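Local coordinates for putative exported protein (Bacteroides fragilis, PDB 3FZX), which is of unknown function but binds calcium and has a YmcC-like barrel fold, a likeness to the LolA/LolB group consistent with lipid binding, at residues A[32-37]-A[54-59]; A[114-119]-A[148-153]; A[7-12]-A[48-53]; A[141-146]-A[172-177]; A[195-200]-A[208-213]. All coordinates share one frame; numbering follows the deposited sequence.

Interaction 1 of 5, residues A[32-37]-A[54-59]; sequences NILVYR and YTFADA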
# COMPACT_ATOMS: atom_id res chain seq x y z
N ASN A 32 16.06 6.17 19.14
CA ASN A 32 14.84 5.36 19.07
C ASN A 32 15.11 3.90 18.88
O ASN A 32 16.18 3.51 18.41
CB ASN A 32 13.92 5.84 17.92
CG ASN A 32 13.48 7.29 18.08
OD1 ASN A 32 14.20 8.20 17.70
ND2 ASN A 32 12.32 7.49 18.66
N ILE A 33 14.11 3.10 19.24
CA ILE A 33 14.17 1.65 19.09
C ILE A 33 12.94 1.21 18.32
O ILE A 33 11.83 1.57 18.72
CB ILE A 33 14.18 0.94 20.44
CG1 ILE A 33 15.33 1.47 21.32
CG2 ILE A 33 14.24 -0.59 20.24
CD1 ILE A 33 15.22 1.04 22.76
N LEU A 34 13.14 0.46 17.23
CA LEU A 34 12.04 -0.06 16.42
C LEU A 34 11.98 -1.59 16.60
O LEU A 34 13.00 -2.29 16.46
CB LEU A 34 12.24 0.28 14.94
CG LEU A 34 11.21 -0.31 13.94
CD1 LEU A 34 9.73 0.13 14.26
CD2 LEU A 34 11.59 0.03 12.47
N VAL A 35 10.79 -2.09 16.90
CA VAL A 35 10.58 -3.52 17.16
C VAL A 35 9.48 -4.03 16.25
O VAL A 35 8.37 -3.47 16.24
CB VAL A 35 10.14 -3.79 18.62
CG1 VAL A 35 10.05 -5.30 18.87
CG2 VAL A 35 11.10 -3.15 19.61
N TYR A 36 9.78 -5.07 15.48
CA TYR A 36 8.80 -5.74 14.63
C TYR A 36 8.54 -7.11 15.23
O TYR A 36 9.48 -7.78 15.66
CB TYR A 36 9.37 -5.96 13.24
CG TYR A 36 9.51 -4.75 12.37
CD1 TYR A 36 8.38 -4.08 11.89
CD2 TYR A 36 10.77 -4.31 11.95
CE1 TYR A 36 8.50 -2.96 11.03
CE2 TYR A 36 10.90 -3.21 11.10
CZ TYR A 36 9.77 -2.53 10.64
OH TYR A 36 9.91 -1.44 9.80
N ARG A 37 7.28 -7.53 15.24
CA ARG A 37 6.93 -8.90 15.62
C ARG A 37 6.00 -9.52 14.57
O ARG A 37 4.94 -8.94 14.24
CB ARG A 37 6.29 -8.94 17.01
CG ARG A 37 5.98 -10.37 17.49
CD ARG A 37 5.24 -10.43 18.83
NE ARG A 37 4.13 -9.47 18.97
CZ ARG A 37 2.92 -9.60 18.42
NH1 ARG A 37 2.59 -10.64 17.66
NH2 ARG A 37 2.02 -8.64 18.64
N TYR A 54 4.39 -3.43 14.52
CA TYR A 54 5.56 -2.59 14.79
C TYR A 54 5.29 -1.71 15.98
O TYR A 54 4.14 -1.33 16.23
CB TYR A 54 5.98 -1.73 13.60
CG TYR A 54 4.98 -0.70 13.14
CD1 TYR A 54 4.91 0.57 13.75
CD2 TYR A 54 4.13 -0.96 12.07
CE1 TYR A 54 3.99 1.53 13.32
CE2 TYR A 54 3.21 -0.00 11.63
CZ TYR A 54 3.15 1.24 12.26
OH TYR A 54 2.26 2.17 11.80
N THR A 55 6.37 -1.42 16.72
CA THR A 55 6.42 -0.42 17.77
C THR A 55 7.67 0.44 17.58
O THR A 55 8.76 -0.06 17.29
CB THR A 55 6.45 -1.06 19.13
OG1 THR A 55 5.24 -1.78 19.30
CG2 THR A 55 6.52 -0.01 20.21
N PHE A 56 7.46 1.75 17.66
CA PHE A 56 8.50 2.76 17.63
C PHE A 56 8.52 3.30 19.04
O PHE A 56 7.50 3.73 19.56
CB PHE A 56 8.14 3.92 16.69
CG PHE A 56 8.38 3.66 15.23
CD1 PHE A 56 9.64 3.88 14.67
CD2 PHE A 56 7.35 3.27 14.39
CE1 PHE A 56 9.88 3.65 13.30
CE2 PHE A 56 7.58 3.03 13.03
CZ PHE A 56 8.84 3.24 12.48
N ALA A 57 9.67 3.26 19.69
CA ALA A 57 9.83 3.84 21.01
C ALA A 57 11.03 4.78 21.01
O ALA A 57 11.83 4.79 20.09
CB ALA A 57 10.00 2.76 22.06
N ASP A 58 11.12 5.60 22.06
CA ASP A 58 12.28 6.47 22.24
C ASP A 58 13.37 5.67 22.97
O ASP A 58 13.16 4.50 23.30
CB ASP A 58 11.90 7.76 23.01
CG ASP A 58 11.42 7.50 24.46
OD1 ASP A 58 11.67 6.42 25.05
OD2 ASP A 58 10.77 8.42 25.02
N ALA A 59 14.51 6.32 23.23
CA ALA A 59 15.66 5.67 23.86
C ALA A 59 15.35 5.16 25.26
O ALA A 59 15.97 4.21 25.70
CB ALA A 59 16.89 6.61 23.90
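The carbonyl oxygen A57 O is gripped by two donors of the facing strand, the backbone N of I33 and the side-chain amide of N32. I33 N lies 3.0 Å from A57 O, while N32 ND2 reaches A57 O at 3.1 Å from the other face of the carbonyl plane, along a more bent path (143° at the hydrogen). N32 CG stands anti to its own carbonyl carbon (chi1 -60°), and the turn about CB-CG (chi2 84°) brings ND2 to the oxygen. Strands 30-44 and 47-58 form an antiparallel hairpin of the barrel, and their ladder continues with A57 N to I33 O and with a reciprocal pair between V35 and T55, V35 N to T55 O measuring 2.9 Å.

L34, F56, Y36 and Y54 project from one face. L34 and F56 lie side by side, and the methyl L34 CD1 sits 3.5 Å from the centroid of the F56 ring, almost straight above it, in a CH-pi contact. The same methyl touches T55 O at 3.2 Å. Next along, the Y54 methylene CB lies against the Y36 ring, 3.8 Å from Y36 CD1; the Y36 hydroxyl bonds to D84. L92 of helix 89-94 packs on both N32 and F56. The face carrying L34, F56, Y36 and Y54 is thus joined by apolar and CH-pi contacts, whereas the polar grip on A57 O lies in the ladder itself.

Interaction 2 of 5, residues A[114-119]-A[148-153]; sequences NPMNPG and REFVTT. With CA (calcium ion), chain C.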
# COMPACT_ATOMS: atom_id res chain seq x y z
N ASN A 114 19.25 -12.84 -8.85
CA ASN A 114 19.35 -12.07 -10.11
C ASN A 114 20.39 -10.96 -10.00
O ASN A 114 20.06 -9.85 -9.59
CB ASN A 114 18.00 -11.46 -10.44
CG ASN A 114 16.91 -12.47 -10.38
OD1 ASN A 114 17.19 -13.68 -10.34
ND2 ASN A 114 15.66 -12.01 -10.37
N PRO A 115 21.64 -11.25 -10.40
CA PRO A 115 22.74 -10.32 -10.18
C PRO A 115 22.57 -9.01 -10.93
O PRO A 115 22.02 -8.96 -12.04
CB PRO A 115 23.95 -11.08 -10.71
CG PRO A 115 23.41 -11.90 -11.79
CD PRO A 115 22.04 -12.33 -11.31
N MSE A 116 23.05 -7.96 -10.27
CA MSE A 116 22.94 -6.62 -10.75
C MSE A 116 24.30 -6.02 -10.81
O MSE A 116 25.16 -6.37 -10.03
CB MSE A 116 22.08 -5.83 -9.78
CG MSE A 116 20.65 -6.24 -9.86
SE MSE A 116 19.57 -5.29 -8.58
CE MSE A 116 20.01 -6.26 -6.98
N ASN A 117 24.50 -5.13 -11.78
CA ASN A 117 25.72 -4.34 -11.85
C ASN A 117 25.54 -3.07 -11.01
O ASN A 117 24.44 -2.53 -10.91
CB ASN A 117 26.04 -4.04 -13.30
CG ASN A 117 26.44 -5.29 -14.07
OD1 ASN A 117 27.08 -6.18 -13.52
ND2 ASN A 117 26.06 -5.37 -15.34
N PRO A 118 26.62 -2.61 -10.36
CA PRO A 118 26.59 -1.33 -9.64
C PRO A 118 26.00 -0.23 -10.52
O PRO A 118 26.42 -0.06 -11.66
CB PRO A 118 28.06 -1.05 -9.34
CG PRO A 118 28.71 -2.38 -9.32
CD PRO A 118 27.91 -3.30 -10.19
N GLY A 119 25.01 0.48 -9.98
CA GLY A 119 24.33 1.52 -10.71
C GLY A 119 23.01 1.08 -11.27
O GLY A 119 22.23 1.92 -11.67
N ARG A 148 16.40 4.79 -6.37
CA ARG A 148 17.09 3.73 -5.67
C ARG A 148 17.93 2.98 -6.72
O ARG A 148 17.51 2.80 -7.87
CB ARG A 148 16.08 2.80 -5.03
CG ARG A 148 15.15 3.49 -4.06
CD ARG A 148 13.84 2.74 -3.91
NE ARG A 148 14.04 1.53 -3.17
CZ ARG A 148 13.41 0.36 -3.35
NH1 ARG A 148 12.47 0.17 -4.29
NH2 ARG A 148 13.75 -0.64 -2.55
N GLU A 149 19.14 2.58 -6.33
CA GLU A 149 20.04 1.83 -7.19
C GLU A 149 20.96 0.92 -6.39
O GLU A 149 21.31 1.19 -5.23
CB GLU A 149 20.88 2.76 -8.05
CG GLU A 149 21.88 3.60 -7.28
CD GLU A 149 22.65 4.56 -8.18
OE1 GLU A 149 22.36 4.68 -9.38
OE2 GLU A 149 23.57 5.19 -7.67
N PHE A 150 21.39 -0.13 -7.07
CA PHE A 150 22.24 -1.13 -6.52
C PHE A 150 23.67 -0.59 -6.41
O PHE A 150 24.16 0.06 -7.32
CB PHE A 150 22.20 -2.37 -7.44
CG PHE A 150 23.11 -3.47 -7.02
CD1 PHE A 150 22.73 -4.37 -6.04
CD2 PHE A 150 24.36 -3.60 -7.62
CE1 PHE A 150 23.58 -5.41 -5.65
CE2 PHE A 150 25.21 -4.64 -7.24
CZ PHE A 150 24.81 -5.54 -6.24
N VAL A 151 24.33 -0.90 -5.29
CA VAL A 151 25.73 -0.53 -5.05
C VAL A 151 26.62 -1.79 -5.08
O VAL A 151 27.53 -1.91 -5.90
CB VAL A 151 25.90 0.21 -3.71
CG1 VAL A 151 27.38 0.51 -3.44
CG2 VAL A 151 25.04 1.51 -3.71
N THR A 152 26.33 -2.72 -4.18
CA THR A 152 27.09 -3.93 -4.06
C THR A 152 26.36 -4.94 -3.15
O THR A 152 25.26 -4.65 -2.61
CB THR A 152 28.50 -3.64 -3.47
OG1 THR A 152 29.31 -4.81 -3.59
CG2 THR A 152 28.45 -3.24 -1.97
N THR A 153 26.97 -6.12 -3.01
CA THR A 153 26.58 -7.04 -1.94
C THR A 153 27.81 -7.23 -1.07
O THR A 153 28.93 -7.26 -1.58
CB THR A 153 26.03 -8.38 -2.43
OG1 THR A 153 27.05 -9.10 -3.14
CG2 THR A 153 24.80 -8.15 -3.34
CA CA C . 21.78 3.70 -13.15
O HOH W 1 21.70 2.15 -14.77
O HOH W 2 24.01 3.05 -13.68
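The loop 114-119 meets strand 148-153 through a single backbone hydrogen bond, G119 N to F150 O, 2.8 Å long and nearly straight at 176°. This places a calcium-binding loop of the barrel beside a strand that carries a classic beta bulge, V151 and T152 both facing K167.

F150 supplies most of the side-chain contact. Its side chain leaves the strand toward the loop, with CG anti to the backbone N. There the selenomethionine M116 covers one face of the ring: M116 CB stands 3.9 Å from the centroid of the F150 ring, displaced toward the rim, as a CH-pi contact. The M116 chain bends at its third torsion (chi3 -78°), and its terminal CE comes to 3.4 Å from F150 CD1. The selenium lies obliquely to the ring in a Met-aromatic contact. The opposite face of the ring is met by T152 N, and P118 N lies at its edge. Beyond the ring, the P118 side chain rests on the backbone of the strand, P118 CB being 3.6 Å from V151 O.

At the end of the loop, G119 has a positive phi (100°), where a CB would press on the preceding carbonyl. E149, close to D121, belongs to the calcium site of this protein but is not a ligand here: E149 OE1 stands 3.9 Å from the calcium. G119 O coordinates the calcium ion at 2.4 Å, alongside two waters and D121.

Interaction 3 of 5, residues A[7-12]-A[48-53]; sequences CAFFFP and MEVVAN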
# COMPACT_ATOMS: atom_id res chain seq x y z
N CYS A 7 13.34 -17.09 -4.96
CA CYS A 7 12.42 -16.04 -4.44
C CYS A 7 12.73 -15.80 -2.96
O CYS A 7 12.12 -16.41 -2.08
CB CYS A 7 10.96 -16.45 -4.63
N ALA A 8 13.70 -14.93 -2.69
CA ALA A 8 14.08 -14.58 -1.31
C ALA A 8 13.04 -13.64 -0.67
O ALA A 8 12.47 -12.79 -1.34
CB ALA A 8 15.44 -13.94 -1.29
N PHE A 9 12.82 -13.79 0.62
CA PHE A 9 11.82 -13.01 1.34
C PHE A 9 12.59 -12.13 2.33
O PHE A 9 13.13 -12.62 3.31
CB PHE A 9 10.84 -13.97 2.04
CG PHE A 9 9.57 -13.33 2.53
CD1 PHE A 9 9.50 -12.81 3.81
CD2 PHE A 9 8.44 -13.30 1.74
CE1 PHE A 9 8.34 -12.21 4.28
CE2 PHE A 9 7.26 -12.70 2.18
CZ PHE A 9 7.19 -12.17 3.47
N PHE A 10 12.63 -10.82 2.08
CA PHE A 10 13.48 -9.90 2.84
C PHE A 10 12.81 -9.31 4.07
O PHE A 10 12.65 -8.12 4.17
CB PHE A 10 13.94 -8.78 1.89
CG PHE A 10 14.73 -9.30 0.76
CD1 PHE A 10 15.97 -9.87 0.99
CD2 PHE A 10 14.21 -9.33 -0.52
CE1 PHE A 10 16.72 -10.40 -0.04
CE2 PHE A 10 14.94 -9.87 -1.56
CZ PHE A 10 16.21 -10.40 -1.32
N PHE A 11 12.42 -10.19 5.00
CA PHE A 11 11.71 -9.80 6.22
C PHE A 11 11.53 -11.07 7.06
O PHE A 11 11.46 -12.16 6.52
CB PHE A 11 10.31 -9.20 5.89
CG PHE A 11 9.70 -8.43 7.03
CD1 PHE A 11 10.17 -7.15 7.35
CD2 PHE A 11 8.67 -8.97 7.78
CE1 PHE A 11 9.63 -6.43 8.41
CE2 PHE A 11 8.10 -8.25 8.85
CZ PHE A 11 8.59 -6.99 9.17
N PRO A 12 11.49 -10.95 8.39
CA PRO A 12 11.23 -12.18 9.14
C PRO A 12 9.90 -12.80 8.76
O PRO A 12 8.95 -12.10 8.44
CB PRO A 12 11.20 -11.71 10.59
CG PRO A 12 10.97 -10.25 10.50
CD PRO A 12 11.73 -9.83 9.31
N MSE A 48 4.23 -15.72 -0.31
CA MSE A 48 3.81 -15.58 1.08
C MSE A 48 3.39 -14.15 1.47
O MSE A 48 3.86 -13.17 0.88
CB MSE A 48 5.01 -16.00 1.93
CG MSE A 48 4.95 -15.80 3.41
SE MSE A 48 6.27 -17.09 4.23
CE MSE A 48 7.89 -16.42 3.33
N GLU A 49 2.51 -14.06 2.47
CA GLU A 49 2.09 -12.80 3.06
C GLU A 49 2.41 -12.85 4.56
O GLU A 49 2.01 -13.79 5.24
CB GLU A 49 0.59 -12.62 2.91
CG GLU A 49 0.10 -11.23 3.33
CD GLU A 49 0.00 -10.27 2.17
OE1 GLU A 49 0.71 -10.46 1.15
OE2 GLU A 49 -0.81 -9.31 2.26
N VAL A 50 3.12 -11.83 5.06
CA VAL A 50 3.46 -11.74 6.49
C VAL A 50 2.87 -10.45 7.04
O VAL A 50 3.11 -9.39 6.50
CB VAL A 50 4.99 -11.74 6.74
CG1 VAL A 50 5.33 -11.25 8.16
CG2 VAL A 50 5.60 -13.10 6.49
N VAL A 51 2.06 -10.55 8.09
CA VAL A 51 1.51 -9.40 8.79
C VAL A 51 2.35 -9.29 10.08
O VAL A 51 2.44 -10.26 10.84
CB VAL A 51 -0.00 -9.60 9.11
CG1 VAL A 51 -0.53 -8.52 10.06
CG2 VAL A 51 -0.84 -9.64 7.81
N ALA A 52 2.97 -8.13 10.30
CA ALA A 52 3.76 -7.90 11.52
C ALA A 52 3.27 -6.66 12.26
O ALA A 52 2.81 -5.73 11.63
CB ALA A 52 5.23 -7.75 11.18
N ASN A 53 3.35 -6.69 13.58
CA ASN A 53 3.12 -5.51 14.42
C ASN A 53 4.43 -4.75 14.61
O ASN A 53 5.46 -5.38 14.85
CB ASN A 53 2.64 -5.92 15.80
CG ASN A 53 1.34 -6.68 15.75
OD1 ASN A 53 1.19 -7.70 16.41
ND2 ASN A 53 0.40 -6.21 14.95
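The N-terminal segment 7-12, which precedes the first barrel strand, packs F9 and F11 against one face of strand 47-58, with no hydrogen bond between the two segments. A Met-aromatic contact carries one end. The selenomethionine M48 crosses F9 at about a right angle, and its methyl M48 CE sits over one face of the F9 ring, 3.7 Å from the centroid and displaced toward the rim. A bend at the third torsion of M48 (chi3 60°) puts CE there, while the selenium stands farther from the ring. F9 also touches the next residue facing it on the strand: the far corner of the ring, F9 CZ, lies 3.5 Å from V50 CG2. Outside the two segments F78 meets the F9 ring edge-to-face.

V50 divides its methyl groups between the two aromatics. Whereas CG2 serves F9, V50 CG1 approaches P12 O at 3.7 Å and the rim of F11. Between the two phenylalanines, F10 is the centre of an inverse gamma turn, and F9 and F11 both point toward the strand. The F11 ring in turn meets Y36 edge-to-face. On the side of the strand turned away from the segment, E49 makes a salt bridge to R72 and another to R130 of the second subunit, so the strand lies between the N-terminal segment and the subunit interface. The F11 ring meets A52 by its edge, F11 CE2 lying 3.7 Å from A52 CB.

Interaction 4 of 5, residues A[141-146]-A[172-177]; sequences AEISVF and MNIWTP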
# COMPACT_ATOMS: atom_id res chain seq x y z
N ALA A 141 3.82 14.99 7.61
CA ALA A 141 5.08 14.90 6.89
C ALA A 141 4.92 14.02 5.66
O ALA A 141 4.06 13.15 5.64
CB ALA A 141 6.15 14.32 7.83
N GLU A 142 5.77 14.24 4.67
CA GLU A 142 5.88 13.38 3.49
C GLU A 142 7.35 13.00 3.26
O GLU A 142 8.22 13.89 3.22
CB GLU A 142 5.35 14.07 2.26
CG GLU A 142 5.47 13.24 0.98
CD GLU A 142 4.93 13.97 -0.24
OE1 GLU A 142 3.72 13.95 -0.49
OE2 GLU A 142 5.73 14.57 -0.97
N ILE A 143 7.62 11.70 3.10
CA ILE A 143 8.97 11.22 2.77
C ILE A 143 8.94 10.52 1.41
O ILE A 143 8.33 9.45 1.26
CB ILE A 143 9.58 10.26 3.81
CG1 ILE A 143 9.59 10.88 5.22
CG2 ILE A 143 11.05 9.92 3.43
CD1 ILE A 143 9.86 9.87 6.34
N SER A 144 9.58 11.12 0.42
CA SER A 144 9.63 10.56 -0.92
C SER A 144 10.99 9.93 -1.14
O SER A 144 12.02 10.58 -0.94
CB SER A 144 9.41 11.66 -1.95
OG SER A 144 9.06 11.08 -3.19
N VAL A 145 11.00 8.64 -1.51
CA VAL A 145 12.26 7.88 -1.77
C VAL A 145 12.28 7.57 -3.26
O VAL A 145 11.29 7.08 -3.82
CB VAL A 145 12.34 6.59 -0.94
CG1 VAL A 145 13.62 5.80 -1.25
CG2 VAL A 145 12.27 6.91 0.56
N PHE A 146 13.39 7.88 -3.91
CA PHE A 146 13.46 7.74 -5.36
C PHE A 146 14.87 7.52 -5.86
O PHE A 146 15.84 7.67 -5.12
CB PHE A 146 12.80 8.94 -6.06
CG PHE A 146 13.38 10.27 -5.67
CD1 PHE A 146 12.95 10.93 -4.52
CD2 PHE A 146 14.37 10.86 -6.45
CE1 PHE A 146 13.50 12.13 -4.15
CE2 PHE A 146 14.94 12.07 -6.09
CZ PHE A 146 14.50 12.71 -4.94
N MSE A 172 16.21 11.15 -1.31
CA MSE A 172 14.94 11.44 -0.66
C MSE A 172 14.64 12.93 -0.45
O MSE A 172 15.54 13.76 -0.39
CB MSE A 172 14.75 10.63 0.64
CG MSE A 172 15.12 11.34 1.90
SE MSE A 172 16.97 11.12 2.22
CE MSE A 172 16.93 9.83 3.69
N ASN A 173 13.34 13.22 -0.42
CA ASN A 173 12.81 14.54 -0.12
C ASN A 173 11.90 14.37 1.08
O ASN A 173 11.06 13.46 1.11
CB ASN A 173 12.04 15.11 -1.31
CG ASN A 173 12.94 15.45 -2.49
OD1 ASN A 173 14.17 15.41 -2.38
ND2 ASN A 173 12.33 15.78 -3.62
N ILE A 174 12.10 15.21 2.09
CA ILE A 174 11.29 15.18 3.31
C ILE A 174 10.65 16.55 3.48
O ILE A 174 11.36 17.55 3.59
CB ILE A 174 12.15 14.90 4.52
CG1 ILE A 174 12.91 13.59 4.35
CG2 ILE A 174 11.28 14.96 5.79
CD1 ILE A 174 14.19 13.51 5.16
N TRP A 175 9.33 16.60 3.48
CA TRP A 175 8.61 17.84 3.63
C TRP A 175 7.73 17.77 4.86
O TRP A 175 7.10 16.76 5.11
CB TRP A 175 7.74 18.05 2.42
CG TRP A 175 6.93 19.30 2.53
CD1 TRP A 175 7.30 20.54 2.14
CD2 TRP A 175 5.61 19.44 3.09
NE1 TRP A 175 6.32 21.44 2.40
CE2 TRP A 175 5.26 20.80 2.99
CE3 TRP A 175 4.69 18.55 3.67
CZ2 TRP A 175 4.02 21.31 3.44
CZ3 TRP A 175 3.46 19.05 4.13
CH2 TRP A 175 3.14 20.42 4.02
N THR A 176 7.73 18.84 5.64
CA THR A 176 6.72 19.10 6.68
C THR A 176 6.30 20.54 6.40
O THR A 176 6.95 21.22 5.60
CB THR A 176 7.26 19.06 8.12
OG1 THR A 176 8.11 20.21 8.35
CG2 THR A 176 8.00 17.80 8.39
N PRO A 177 5.19 20.99 7.02
CA PRO A 177 4.81 22.40 6.85
C PRO A 177 5.88 23.39 7.33
O PRO A 177 5.86 24.51 6.88
CB PRO A 177 3.55 22.53 7.72
CG PRO A 177 3.01 21.13 7.78
CD PRO A 177 4.19 20.24 7.81
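M172, the non-hydrogen-bonded partner of V145, opens the second segment and brings its CA to 3.1 Å from S144 O in a CA-H...O contact. The selenomethionine chain bends at its second and third torsions; the selenium and methyl turn from segment 141-146, and M172 CB keeps a loose contact with V145 CG2. N173 follows as the hydrogen-bonded partner of S144. N173 N donates to S144 O, and N173 O accepts from S144 N at 2.9 Å, nearly straight at 172°. The N173 side chain meets F146. F146 CG lies between its backbone N and carbonyl carbon (chi1 57°), and the CE1-CZ side of the ring comes up to N173, with N173 CG 3.8 Å from F146 CE1 and the amide and ring planes 72° apart.

I174 pairs with I143 on the same face as M172 and V145, with I174 CG1 4.2 Å from I143 CG2. W175 then closes a second reciprocal pair with E142: W175 N binds E142 O, and W175 O receives E142 N at 2.9 Å. W175 and E142 share the face that also carries N173 and S144. At T176 the methyl CG2 rests 4.0 Å from A141 CB, and T176 OG1 is hydrogen-bonded to E179 N.

The two strands form an antiparallel hairpin of the barrel. Helix 89-94 covers the face of I143 and I174 through A91 and T90, whereas E142 on the other face makes a salt bridge to R130 of the neighbouring strand 127-133, and Y44 and P45 of the second subunit pack on E142 and W175.

Interaction 5 of 5, residues A[195-200]-A[208-213]; sequences IVRSEQ and QSYSVL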
# COMPACT_ATOMS: atom_id res chain seq x y z
N ILE A 195 15.83 -4.82 6.61
CA ILE A 195 16.89 -3.81 6.74
C ILE A 195 17.81 -4.15 7.91
O ILE A 195 17.39 -4.24 9.07
CB ILE A 195 16.31 -2.36 6.96
CG1 ILE A 195 15.26 -1.98 5.89
CG2 ILE A 195 17.45 -1.34 7.07
CD1 ILE A 195 15.67 -2.25 4.47
N VAL A 196 19.08 -4.33 7.58
CA VAL A 196 20.12 -4.63 8.57
C VAL A 196 20.79 -3.33 9.02
O VAL A 196 21.19 -3.20 10.18
CB VAL A 196 21.14 -5.61 7.95
CG1 VAL A 196 22.38 -5.77 8.80
CG2 VAL A 196 20.45 -6.98 7.75
N ARG A 197 20.94 -2.38 8.09
CA ARG A 197 21.59 -1.13 8.38
C ARG A 197 21.08 -0.08 7.41
O ARG A 197 20.72 -0.41 6.28
CB ARG A 197 23.10 -1.30 8.23
CG ARG A 197 23.91 -0.02 8.49
CD ARG A 197 25.41 -0.21 8.21
NE ARG A 197 26.11 1.05 8.47
CZ ARG A 197 26.54 1.47 9.67
NH1 ARG A 197 26.41 0.73 10.77
NH2 ARG A 197 27.11 2.66 9.78
N SER A 198 21.01 1.17 7.87
CA SER A 198 20.71 2.29 6.99
C SER A 198 21.44 3.52 7.49
O SER A 198 21.78 3.62 8.68
CB SER A 198 19.22 2.59 6.92
OG SER A 198 18.80 3.23 8.11
N GLU A 199 21.67 4.46 6.57
CA GLU A 199 22.35 5.71 6.88
C GLU A 199 21.70 6.82 6.08
O GLU A 199 21.39 6.62 4.91
CB GLU A 199 23.82 5.64 6.47
CG GLU A 199 24.64 4.65 7.26
CD GLU A 199 26.04 4.46 6.68
OE1 GLU A 199 26.40 5.13 5.69
OE2 GLU A 199 26.76 3.63 7.22
N GLN A 200 21.51 7.99 6.71
CA GLN A 200 20.93 9.15 6.05
C GLN A 200 21.90 10.33 6.07
O GLN A 200 22.53 10.60 7.10
CB GLN A 200 19.61 9.55 6.70
CG GLN A 200 18.53 8.45 6.59
CD GLN A 200 18.76 7.31 7.56
OE1 GLN A 200 19.03 7.54 8.74
NE2 GLN A 200 18.69 6.06 7.07
N GLN A 208 23.41 12.45 8.85
CA GLN A 208 22.31 12.94 9.65
C GLN A 208 21.88 11.90 10.69
O GLN A 208 21.46 12.25 11.79
CB GLN A 208 21.14 13.25 8.73
CG GLN A 208 21.51 14.26 7.66
CD GLN A 208 21.84 15.60 8.27
OE1 GLN A 208 22.97 16.09 8.17
NE2 GLN A 208 20.87 16.17 8.97
N SER A 209 21.99 10.62 10.36
CA SER A 209 21.49 9.58 11.24
C SER A 209 21.78 8.23 10.63
O SER A 209 22.24 8.12 9.47
CB SER A 209 19.97 9.71 11.44
OG SER A 209 19.31 9.85 10.19
N TYR A 210 21.56 7.20 11.44
CA TYR A 210 21.71 5.85 10.96
C TYR A 210 21.01 4.89 11.91
O TYR A 210 20.72 5.23 13.09
CB TYR A 210 23.18 5.51 10.77
CG TYR A 210 24.01 5.47 12.03
CD1 TYR A 210 24.57 6.64 12.54
CD2 TYR A 210 24.29 4.27 12.68
CE1 TYR A 210 25.34 6.62 13.65
CE2 TYR A 210 25.07 4.24 13.83
CZ TYR A 210 25.59 5.43 14.29
OH TYR A 210 26.34 5.47 15.40
N SER A 211 20.73 3.70 11.39
CA SER A 211 20.14 2.64 12.18
C SER A 211 20.86 1.33 11.90
O SER A 211 21.43 1.14 10.82
CB SER A 211 18.64 2.55 11.88
OG SER A 211 18.40 1.92 10.64
N VAL A 212 20.89 0.45 12.90
CA VAL A 212 21.58 -0.83 12.84
C VAL A 212 20.73 -1.89 13.55
O VAL A 212 20.19 -1.67 14.63
CB VAL A 212 22.97 -0.76 13.56
CG1 VAL A 212 23.77 -2.05 13.35
CG2 VAL A 212 23.78 0.45 13.07
N LEU A 213 20.62 -3.05 12.92
CA LEU A 213 19.98 -4.22 13.50
C LEU A 213 20.63 -4.51 14.85
O LEU A 213 21.85 -4.59 14.95
CB LEU A 213 20.16 -5.43 12.57
CG LEU A 213 19.53 -6.77 13.03
CD1 LEU A 213 18.05 -6.66 13.15
CD2 LEU A 213 19.98 -7.87 12.06
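R197 extends from its strand alongside V212 on one face of the sheet. Its CB and CG lie near the facing carbonyl, with R197 CG 3.6 Å from S211 O. CG is anti to the backbone N (chi1 179°), and the chain stays straight as far as NE. There NE binds E199 OE2, and NH2 binds that same oxygen at 2.8 Å as a salt bridge, the two nitrogens gripping it side-on with E199 OE2 near the guanidinium plane. At the other tip, R197 NH1 lies 3.5 Å from V212 CG2. E199 OE1 turns instead to the Y201 hydroxyl.

Strands 194-202 and 207-217 form an antiparallel hairpin of the barrel, which carries a classic beta bulge at Q208 and S209. Both face Q200, whose carbonyl O takes a 2.7 Å bond from Q208 N and a weak one from S209 N; V196 and R197 form another bulge against W188 of strand 180-190. On the face away from R197, S198 OG and S211 OG are hydrogen-bonded at 2.9 Å, and S211 OG also bonds to R21 NE. The backbone ladder includes S198 N to S211 O and, at the corner of the chain, L213 N to V196 O at 2.8 Å.

From the N terminus, interaction 3 comes first, laying segment 7-12 against strand 47-58. It crosses interaction 1, since 32-37 falls inside its loop and 54-59 beyond it; the two meet where R37 O approaches N53 N, and Y36 touches F11. Interaction 1 closes the hairpin of strands 30-44 and 47-58. Interactions 2 and 4 also cross, sharing strand 136-158: the former ties the calcium loop to it, and the latter closes its hairpin with strand 161-175. Interaction 5 follows in series, closing the hairpin 194-202 and 207-217, and touches interaction 4 through M172 and Q200. All five reach one closed antiparallel barrel, on which 7-12 and 114-119 pack as loops.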